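Local coordinates for protein lysine/ornithine decarboxylase (Vibrio vulnificus, PDB 2PLJ) that catalyses the decarboxylation of lysine and ornithine with a pyridoxal phosphate cofactor, in a subunit built from a beta/alpha barrel and a second, beta-rich barrel domain, at residues L141-D151 with Y162-R171; T219-H230 with F270-L280. All blocks are in the same frame, centred on the assembly; numbering follows the deposited sequence.

Overall arrangement
Both contacts belong to the beta/alpha barrel, one in its parallel sheet and one in its outer layer of helices. From the N terminus, the chain reaches contact 1 first: from strand 147-150 it passes through helix 153-157 and returns as strand 167-171, closing a short beta-alpha-beta loop. Strand 207-212 then continues the sheet, and helix 223-241 opens contact 2, which closes a wider loop when helix 267-278 comes to lie beside it after strand 249-251. The two loops follow in series, neither nested nor crossed. The centres of the two contacts lie about 26 Å apart, and their nearest atoms about 10 Å. Arg-171 of contact 1 reaches the bound cofactor adduct.

Contact 1 of 2, residues L141-D151 with Y162-R171; sequences LAYGCNVFVVD and YRDDVELLVR
Phe-148 and Leu-168 sit side by side on one face of a parallel strand pair, the CB of Phe-148 3.8 Å from CD2 of Leu-168. The phenyl ring, its CG anti to the carbonyl carbon (chi1 -64°), turns back toward the start of the strand, where CE2 lies 3.8 Å from CG1 of Val-166, the side chains crossing at about a right angle. Leu-141 of helix 134-143 completes this apolar cluster: CD2 meets the edge of the Phe-148 ring in its plane and also reaches Val-166, while CD1 stands 3.6 Å from CD2 of Tyr-162. Val-150 meets Leu-168 obliquely, CG1 to CD1. Beta-branched Val-147, Val-149 and Val-150 suit a buried, extended backbone, while the longer Phe-148 and Leu-168 cover the face they share.

The other face carries Val-147, Val-149, Glu-167 and Leu-169. Val-147 splits its methyls, CG1 against CD1 of Leu-169 and CG2 3.5 Å from OE2 of Glu-167. OE1 of Glu-167 forms a salt bridge with Arg-207 and OE2 one with Lys-209, which probably stabilise its charge; OE2 also accepts from a water that donates to OD1 of Asn-146. CG1 of Val-149 packs 3.7 Å from CB of Arg-171, whose extended chain leads off to the bound cofactor adduct.

Five backbone hydrogen bonds join the two segments, the shortest from Leu-169 N to Phe-148 O at 2.8 Å. Gly-144 is first to leave the helix; at its positive phi a side chain would run into Tyr-143 O, so glycine suits the place.

The pair forms a beta-alpha-beta unit through helix 153-157, with strand 207-212 beyond 167-171. A backbone hydrogen bond between Val-147 and His-127 links strand 147-150 to strand 125-127; rings of His-127 and Phe-159 meet Phe-148.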
# COMPACT_ATOMS: atom_id res chain seq x y z
N LEU A 141 21.84 12.17 -14.00
CA LEU A 141 23.00 12.89 -14.55
C LEU A 141 22.73 14.40 -14.68
O LEU A 141 23.62 15.20 -14.43
CB LEU A 141 23.40 12.31 -15.90
CG LEU A 141 24.22 11.00 -15.80
CD1 LEU A 141 24.43 10.49 -17.23
CD2 LEU A 141 25.59 11.22 -15.12
N ALA A 142 21.50 14.76 -15.06
CA ALA A 142 21.14 16.17 -15.20
C ALA A 142 21.26 16.95 -13.88
O ALA A 142 21.70 18.10 -13.87
CB ALA A 142 19.72 16.32 -15.78
N TYR A 143 20.86 16.30 -12.78
CA TYR A 143 21.07 16.83 -11.44
C TYR A 143 22.55 16.90 -11.09
O TYR A 143 23.01 17.86 -10.48
CB TYR A 143 20.34 15.94 -10.45
CG TYR A 143 20.72 16.10 -9.01
CD1 TYR A 143 20.61 17.33 -8.35
CD2 TYR A 143 21.18 15.00 -8.29
CE1 TYR A 143 20.97 17.45 -7.00
CE2 TYR A 143 21.53 15.09 -6.96
CZ TYR A 143 21.43 16.32 -6.32
OH TYR A 143 21.77 16.38 -4.99
N GLY A 144 23.29 15.89 -11.52
CA GLY A 144 24.76 15.85 -11.36
C GLY A 144 25.25 14.59 -10.65
O GLY A 144 26.48 14.37 -10.50
N CYS A 145 24.31 13.75 -10.25
CA CYS A 145 24.62 12.46 -9.65
C CYS A 145 25.23 11.58 -10.73
O CYS A 145 24.58 11.30 -11.75
CB CYS A 145 23.36 11.82 -9.05
SG CYS A 145 23.73 10.23 -8.29
N ASN A 146 26.46 11.13 -10.50
CA ASN A 146 27.20 10.38 -11.52
C ASN A 146 27.71 9.00 -11.06
O ASN A 146 28.54 8.37 -11.75
CB ASN A 146 28.36 11.23 -12.07
CG ASN A 146 29.30 11.72 -10.99
OD1 ASN A 146 29.45 11.10 -9.94
ND2 ASN A 146 29.96 12.85 -11.25
N VAL A 147 27.24 8.56 -9.89
CA VAL A 147 27.58 7.23 -9.38
C VAL A 147 26.31 6.37 -9.49
O VAL A 147 25.23 6.77 -8.99
CB VAL A 147 28.03 7.26 -7.88
CG1 VAL A 147 28.35 5.81 -7.37
CG2 VAL A 147 29.27 8.16 -7.69
N PHE A 148 26.44 5.21 -10.14
CA PHE A 148 25.30 4.32 -10.38
C PHE A 148 25.73 2.90 -10.05
O PHE A 148 26.93 2.62 -9.94
CB PHE A 148 24.83 4.36 -11.83
CG PHE A 148 24.29 5.71 -12.24
CD1 PHE A 148 22.93 6.01 -12.03
CD2 PHE A 148 25.14 6.67 -12.79
CE1 PHE A 148 22.41 7.26 -12.36
CE2 PHE A 148 24.64 7.92 -13.15
CZ PHE A 148 23.28 8.23 -12.93
N VAL A 149 24.74 2.01 -9.93
CA VAL A 149 25.02 0.61 -9.61
C VAL A 149 24.65 -0.26 -10.81
O VAL A 149 23.63 -0.01 -11.48
CB VAL A 149 24.15 0.15 -8.38
CG1 VAL A 149 24.07 -1.40 -8.28
CG2 VAL A 149 24.64 0.80 -7.06
N VAL A 150 25.47 -1.28 -11.06
CA VAL A 150 25.10 -2.34 -12.00
C VAL A 150 25.31 -3.69 -11.35
O VAL A 150 26.19 -3.84 -10.50
CB VAL A 150 25.87 -2.24 -13.34
CG1 VAL A 150 25.56 -0.91 -14.02
CG2 VAL A 150 27.38 -2.44 -13.14
N ASP A 151 24.51 -4.67 -11.75
CA ASP A 151 24.74 -6.05 -11.32
C ASP A 151 24.66 -7.06 -12.47
O ASP A 151 24.61 -8.29 -12.25
CB ASP A 151 23.80 -6.41 -10.15
CG ASP A 151 22.35 -6.66 -10.59
OD1 ASP A 151 22.03 -6.62 -11.82
OD2 ASP A 151 21.53 -6.91 -9.68
N TYR A 162 27.12 6.86 -21.84
CA TYR A 162 27.43 7.78 -20.73
C TYR A 162 28.83 7.57 -20.16
O TYR A 162 29.13 8.03 -19.05
CB TYR A 162 26.36 7.66 -19.62
CG TYR A 162 24.98 7.86 -20.18
CD1 TYR A 162 24.13 6.78 -20.38
CD2 TYR A 162 24.55 9.13 -20.56
CE1 TYR A 162 22.84 6.96 -20.94
CE2 TYR A 162 23.27 9.33 -21.11
CZ TYR A 162 22.44 8.25 -21.30
OH TYR A 162 21.21 8.47 -21.87
N ARG A 163 29.70 6.89 -20.92
CA ARG A 163 30.98 6.42 -20.38
C ARG A 163 31.90 7.54 -19.89
O ARG A 163 32.74 7.33 -19.02
CB ARG A 163 31.72 5.58 -21.40
CG ARG A 163 32.07 6.34 -22.66
CD ARG A 163 33.18 5.64 -23.43
NE ARG A 163 32.86 4.23 -23.67
CZ ARG A 163 32.14 3.79 -24.70
NH1 ARG A 163 31.65 4.64 -25.60
NH2 ARG A 163 31.92 2.48 -24.83
N ASP A 164 31.77 8.72 -20.46
CA ASP A 164 32.55 9.87 -20.02
C ASP A 164 32.09 10.50 -18.72
O ASP A 164 32.79 11.30 -18.14
CB ASP A 164 32.54 10.97 -21.08
CG ASP A 164 33.30 10.58 -22.34
OD1 ASP A 164 34.06 9.64 -22.32
OD2 ASP A 164 33.08 11.23 -23.33
N ASP A 165 30.89 10.12 -18.29
CA ASP A 165 30.16 10.88 -17.28
C ASP A 165 29.96 10.15 -15.95
O ASP A 165 29.63 10.76 -14.99
CB ASP A 165 28.80 11.30 -17.80
CG ASP A 165 28.87 12.11 -19.06
OD1 ASP A 165 29.82 12.88 -19.19
OD2 ASP A 165 27.98 11.93 -19.91
N VAL A 166 30.12 8.85 -15.95
CA VAL A 166 29.72 8.02 -14.81
C VAL A 166 30.87 7.22 -14.19
O VAL A 166 31.89 6.94 -14.84
CB VAL A 166 28.58 7.02 -15.22
CG1 VAL A 166 27.35 7.76 -15.81
CG2 VAL A 166 29.11 5.94 -16.18
N GLU A 167 30.69 6.83 -12.92
CA GLU A 167 31.50 5.76 -12.34
C GLU A 167 30.53 4.79 -11.65
O GLU A 167 29.54 5.22 -11.07
CB GLU A 167 32.56 6.27 -11.37
CG GLU A 167 32.02 7.17 -10.26
CD GLU A 167 33.10 7.72 -9.32
OE1 GLU A 167 34.30 7.45 -9.55
OE2 GLU A 167 32.74 8.45 -8.37
N LEU A 168 30.81 3.50 -11.76
CA LEU A 168 29.82 2.48 -11.36
C LEU A 168 30.27 1.67 -10.14
O LEU A 168 31.46 1.30 -10.00
CB LEU A 168 29.59 1.52 -12.53
CG LEU A 168 29.15 2.16 -13.86
CD1 LEU A 168 28.97 1.07 -14.89
CD2 LEU A 168 27.85 2.96 -13.64
N LEU A 169 29.30 1.34 -9.28
CA LEU A 169 29.48 0.34 -8.24
C LEU A 169 28.89 -0.96 -8.75
O LEU A 169 27.75 -0.96 -9.27
CB LEU A 169 28.76 0.76 -6.94
CG LEU A 169 29.35 1.99 -6.22
CD1 LEU A 169 28.34 2.53 -5.16
CD2 LEU A 169 30.70 1.67 -5.60
N VAL A 170 29.63 -2.06 -8.60
CA VAL A 170 29.13 -3.37 -9.03
C VAL A 170 28.57 -4.06 -7.80
O VAL A 170 29.29 -4.25 -6.82
CB VAL A 170 30.24 -4.26 -9.67
CG1 VAL A 170 29.62 -5.57 -10.11
CG2 VAL A 170 30.87 -3.52 -10.86
N ARG A 171 27.28 -4.39 -7.83
CA ARG A 171 26.60 -4.91 -6.66
C ARG A 171 26.68 -6.44 -6.69
O ARG A 171 26.28 -7.06 -7.69
CB ARG A 171 25.14 -4.47 -6.61
CG ARG A 171 24.40 -5.10 -5.42
CD ARG A 171 23.08 -4.41 -5.19
NE ARG A 171 22.26 -5.13 -4.22
CZ ARG A 171 21.04 -4.76 -3.82
NH1 ARG A 171 20.49 -3.61 -4.24
NH2 ARG A 171 20.35 -5.54 -2.97
O HOH W 1 31.54 10.75 -8.61

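Contact 2 of 2, residues T219-H230 with F270-L280; sequences TTNPNKYVEAIH and FCAPINEALSL
Helices 223-230 and 270-278 run side by side in nearly the same direction, their axes 8.6 Å apart and inclined by only 8°, the second kinked at Pro-273, which has no N-H to give. At the N-terminal end of the first, Pro-222 lies flat over the ring of Phe-270: its CB stands 4.0 Å from the ring centroid, almost on the normal, in a CH-pi contact. Phe-270 reaches there because its CG is anti to the backbone N (chi1 -169°), which swings the ring across. CE1 and CZ of the ring both approach Thr-219 O, a buried carbonyl with no hydrogen-bond partner in the model.

Tyr-225 meets Phe-270 obliquely, planes at 78°, with CE2 3.6 Å from CZ of Phe-270. One face of the tyrosine ring receives CD1 of Ile-274, 4.1 Å from its centroid, and its hydroxyl bonds to Gly-254 O. Beyond, Val-226 CG2 rests 3.8 Å from CB of Pro-273. Ile-229 divides its two arms: CD1 spans Ile-274 CG2 and Leu-278 CD2, while CG2 lies 3.8 Å from CB of Ala-277. The small methyl of Ala-277 leaves room for Ile-229 and Val-226 to pack against it. At the far end a water bridges His-230 ND1 and Ala-277 O.

Asn-221 caps the first helix, its OD1 accepting from Asn-223 N at 2.8 Å. The side chain of Tyr-225 comes within about 6 Å of the bound cofactor adduct, so the contact lies close to the ligand pocket. Such near-parallel packing of helices 223-241 and 267-278 is expected of successive beta-alpha units in a beta/alpha barrel.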
# COMPACT_ATOMS: atom_id res chain seq x y z
N THR A 219 18.69 -6.48 9.52
CA THR A 219 19.62 -7.60 9.70
C THR A 219 20.09 -7.59 11.14
O THR A 219 20.66 -6.59 11.59
CB THR A 219 20.82 -7.45 8.75
OG1 THR A 219 20.40 -7.72 7.41
CG2 THR A 219 21.94 -8.44 9.12
N THR A 220 19.90 -8.70 11.84
CA THR A 220 20.20 -8.76 13.27
C THR A 220 21.54 -9.43 13.56
O THR A 220 22.06 -9.33 14.68
CB THR A 220 19.07 -9.42 14.06
OG1 THR A 220 18.79 -10.72 13.49
CG2 THR A 220 17.80 -8.50 14.04
N ASN A 221 22.08 -10.12 12.55
CA ASN A 221 23.38 -10.80 12.64
C ASN A 221 24.44 -10.06 11.83
O ASN A 221 24.42 -10.11 10.59
CB ASN A 221 23.28 -12.25 12.15
CG ASN A 221 24.58 -13.03 12.33
OD1 ASN A 221 25.61 -12.47 12.71
ND2 ASN A 221 24.53 -14.35 12.09
N PRO A 222 25.39 -9.39 12.51
CA PRO A 222 26.40 -8.66 11.77
C PRO A 222 27.37 -9.53 10.97
O PRO A 222 28.10 -9.00 10.12
CB PRO A 222 27.14 -7.89 12.87
CG PRO A 222 26.97 -8.70 14.10
CD PRO A 222 25.58 -9.28 13.98
N ASN A 223 27.42 -10.84 11.24
CA ASN A 223 28.27 -11.75 10.45
C ASN A 223 27.95 -11.72 8.95
O ASN A 223 28.83 -11.97 8.14
CB ASN A 223 28.24 -13.18 10.99
CG ASN A 223 29.32 -14.06 10.36
OD1 ASN A 223 30.51 -13.72 10.39
ND2 ASN A 223 28.91 -15.19 9.79
N LYS A 224 26.70 -11.41 8.59
CA LYS A 224 26.35 -11.19 7.17
C LYS A 224 27.23 -10.13 6.52
O LYS A 224 27.76 -10.34 5.40
CB LYS A 224 24.87 -10.82 7.00
CG LYS A 224 23.93 -11.94 7.43
CD LYS A 224 22.52 -11.68 6.95
CE LYS A 224 21.61 -12.79 7.43
NZ LYS A 224 20.19 -12.53 7.05
N TYR A 225 27.42 -9.01 7.22
CA TYR A 225 28.32 -7.96 6.74
C TYR A 225 29.76 -8.43 6.64
O TYR A 225 30.45 -8.17 5.63
CB TYR A 225 28.25 -6.72 7.63
CG TYR A 225 26.89 -6.04 7.63
CD1 TYR A 225 26.60 -4.99 6.74
CD2 TYR A 225 25.89 -6.45 8.51
CE1 TYR A 225 25.32 -4.34 6.73
CE2 TYR A 225 24.60 -5.82 8.52
CZ TYR A 225 24.35 -4.77 7.64
OH TYR A 225 23.12 -4.19 7.66
N VAL A 226 30.22 -9.08 7.69
CA VAL A 226 31.61 -9.57 7.73
C VAL A 226 31.91 -10.48 6.53
O VAL A 226 32.91 -10.26 5.85
CB VAL A 226 31.88 -10.32 9.06
CG1 VAL A 226 33.29 -10.89 9.09
CG2 VAL A 226 31.64 -9.36 10.25
N GLU A 227 31.06 -11.47 6.27
CA GLU A 227 31.30 -12.41 5.18
C GLU A 227 31.30 -11.70 3.83
O GLU A 227 32.14 -12.02 2.97
CB GLU A 227 30.26 -13.54 5.14
CG GLU A 227 30.24 -14.49 6.35
CD GLU A 227 29.42 -15.76 6.09
OE1 GLU A 227 28.44 -15.69 5.29
OE2 GLU A 227 29.73 -16.82 6.68
N ALA A 228 30.37 -10.76 3.66
CA ALA A 228 30.29 -9.95 2.45
C ALA A 228 31.56 -9.12 2.25
O ALA A 228 32.09 -9.05 1.15
CB ALA A 228 29.04 -9.03 2.48
N ILE A 229 32.04 -8.52 3.33
CA ILE A 229 33.24 -7.67 3.26
C ILE A 229 34.48 -8.50 2.84
O ILE A 229 35.25 -8.10 1.93
CB ILE A 229 33.47 -6.90 4.58
CG1 ILE A 229 32.34 -5.85 4.77
CG2 ILE A 229 34.85 -6.24 4.59
CD1 ILE A 229 32.20 -5.31 6.20
N HIS A 230 34.64 -9.67 3.46
CA HIS A 230 35.72 -10.57 3.08
C HIS A 230 35.61 -10.92 1.59
O HIS A 230 36.60 -10.85 0.88
CB HIS A 230 35.70 -11.87 3.88
CG HIS A 230 36.02 -11.70 5.33
ND1 HIS A 230 36.92 -10.77 5.80
CD2 HIS A 230 35.61 -12.41 6.42
CE1 HIS A 230 37.02 -10.88 7.12
NE2 HIS A 230 36.23 -11.87 7.51
N PHE A 270 27.04 -4.14 17.39
CA PHE A 270 26.69 -4.61 16.05
C PHE A 270 27.80 -4.32 15.06
O PHE A 270 28.18 -5.21 14.31
CB PHE A 270 25.39 -3.96 15.57
CG PHE A 270 24.84 -4.58 14.33
CD1 PHE A 270 23.94 -5.66 14.41
CD2 PHE A 270 25.18 -4.06 13.07
CE1 PHE A 270 23.39 -6.22 13.27
CE2 PHE A 270 24.63 -4.59 11.91
CZ PHE A 270 23.72 -5.67 11.99
N CYS A 271 28.34 -3.10 15.10
CA CYS A 271 29.32 -2.67 14.09
C CYS A 271 30.76 -3.09 14.37
O CYS A 271 31.60 -3.00 13.48
CB CYS A 271 29.23 -1.16 13.86
SG CYS A 271 27.63 -0.69 13.11
N ALA A 272 31.04 -3.47 15.61
CA ALA A 272 32.38 -3.94 16.03
C ALA A 272 33.01 -4.94 15.03
O ALA A 272 34.12 -4.67 14.51
CB ALA A 272 32.34 -4.49 17.48
N PRO A 273 32.34 -6.09 14.75
CA PRO A 273 32.92 -7.05 13.78
C PRO A 273 32.98 -6.51 12.36
O PRO A 273 33.87 -6.91 11.60
CB PRO A 273 31.98 -8.27 13.84
CG PRO A 273 30.78 -7.85 14.58
CD PRO A 273 31.07 -6.58 15.33
N ILE A 274 32.07 -5.60 12.03
CA ILE A 274 32.09 -4.92 10.73
C ILE A 274 33.38 -4.09 10.61
O ILE A 274 34.15 -4.24 9.64
CB ILE A 274 30.83 -4.01 10.54
CG1 ILE A 274 29.53 -4.84 10.71
CG2 ILE A 274 30.90 -3.36 9.18
CD1 ILE A 274 28.24 -4.06 10.45
N ASN A 275 33.62 -3.23 11.60
CA ASN A 275 34.84 -2.44 11.65
C ASN A 275 36.11 -3.29 11.51
O ASN A 275 37.06 -2.89 10.84
CB ASN A 275 34.89 -1.61 12.94
CG ASN A 275 33.84 -0.50 12.96
OD1 ASN A 275 33.34 -0.12 14.03
ND2 ASN A 275 33.49 0.00 11.78
N GLU A 276 36.10 -4.45 12.15
CA GLU A 276 37.26 -5.36 12.08
C GLU A 276 37.48 -5.90 10.68
O GLU A 276 38.62 -5.92 10.20
CB GLU A 276 37.07 -6.51 13.06
CG GLU A 276 37.08 -6.07 14.50
CD GLU A 276 36.75 -7.22 15.45
OE1 GLU A 276 37.30 -8.33 15.27
OE2 GLU A 276 35.91 -6.99 16.36
N ALA A 277 36.40 -6.31 10.02
CA ALA A 277 36.48 -6.81 8.64
C ALA A 277 36.97 -5.72 7.68
O ALA A 277 37.80 -5.96 6.81
CB ALA A 277 35.15 -7.40 8.19
N LEU A 278 36.49 -4.49 7.91
CA LEU A 278 36.86 -3.37 7.07
C LEU A 278 38.33 -3.02 7.17
O LEU A 278 38.95 -2.59 6.18
CB LEU A 278 36.02 -2.13 7.46
CG LEU A 278 34.54 -2.21 7.08
CD1 LEU A 278 33.80 -0.97 7.61
CD2 LEU A 278 34.36 -2.30 5.56
N SER A 279 38.87 -3.21 8.36
CA SER A 279 40.28 -2.94 8.65
C SER A 279 41.24 -3.79 7.79
O SER A 279 42.43 -3.46 7.65
CB SER A 279 40.56 -3.13 10.15
OG SER A 279 40.88 -4.48 10.45
N LEU A 280 40.74 -4.88 7.23
CA LEU A 280 41.58 -5.75 6.40
C LEU A 280 41.71 -5.24 4.97
O LEU A 280 42.57 -5.72 4.22
CB LEU A 280 41.08 -7.20 6.41
CG LEU A 280 41.12 -7.88 7.78
CD1 LEU A 280 40.48 -9.27 7.73
CD2 LEU A 280 42.55 -7.96 8.32
O HOH W 2 37.66 -8.18 4.95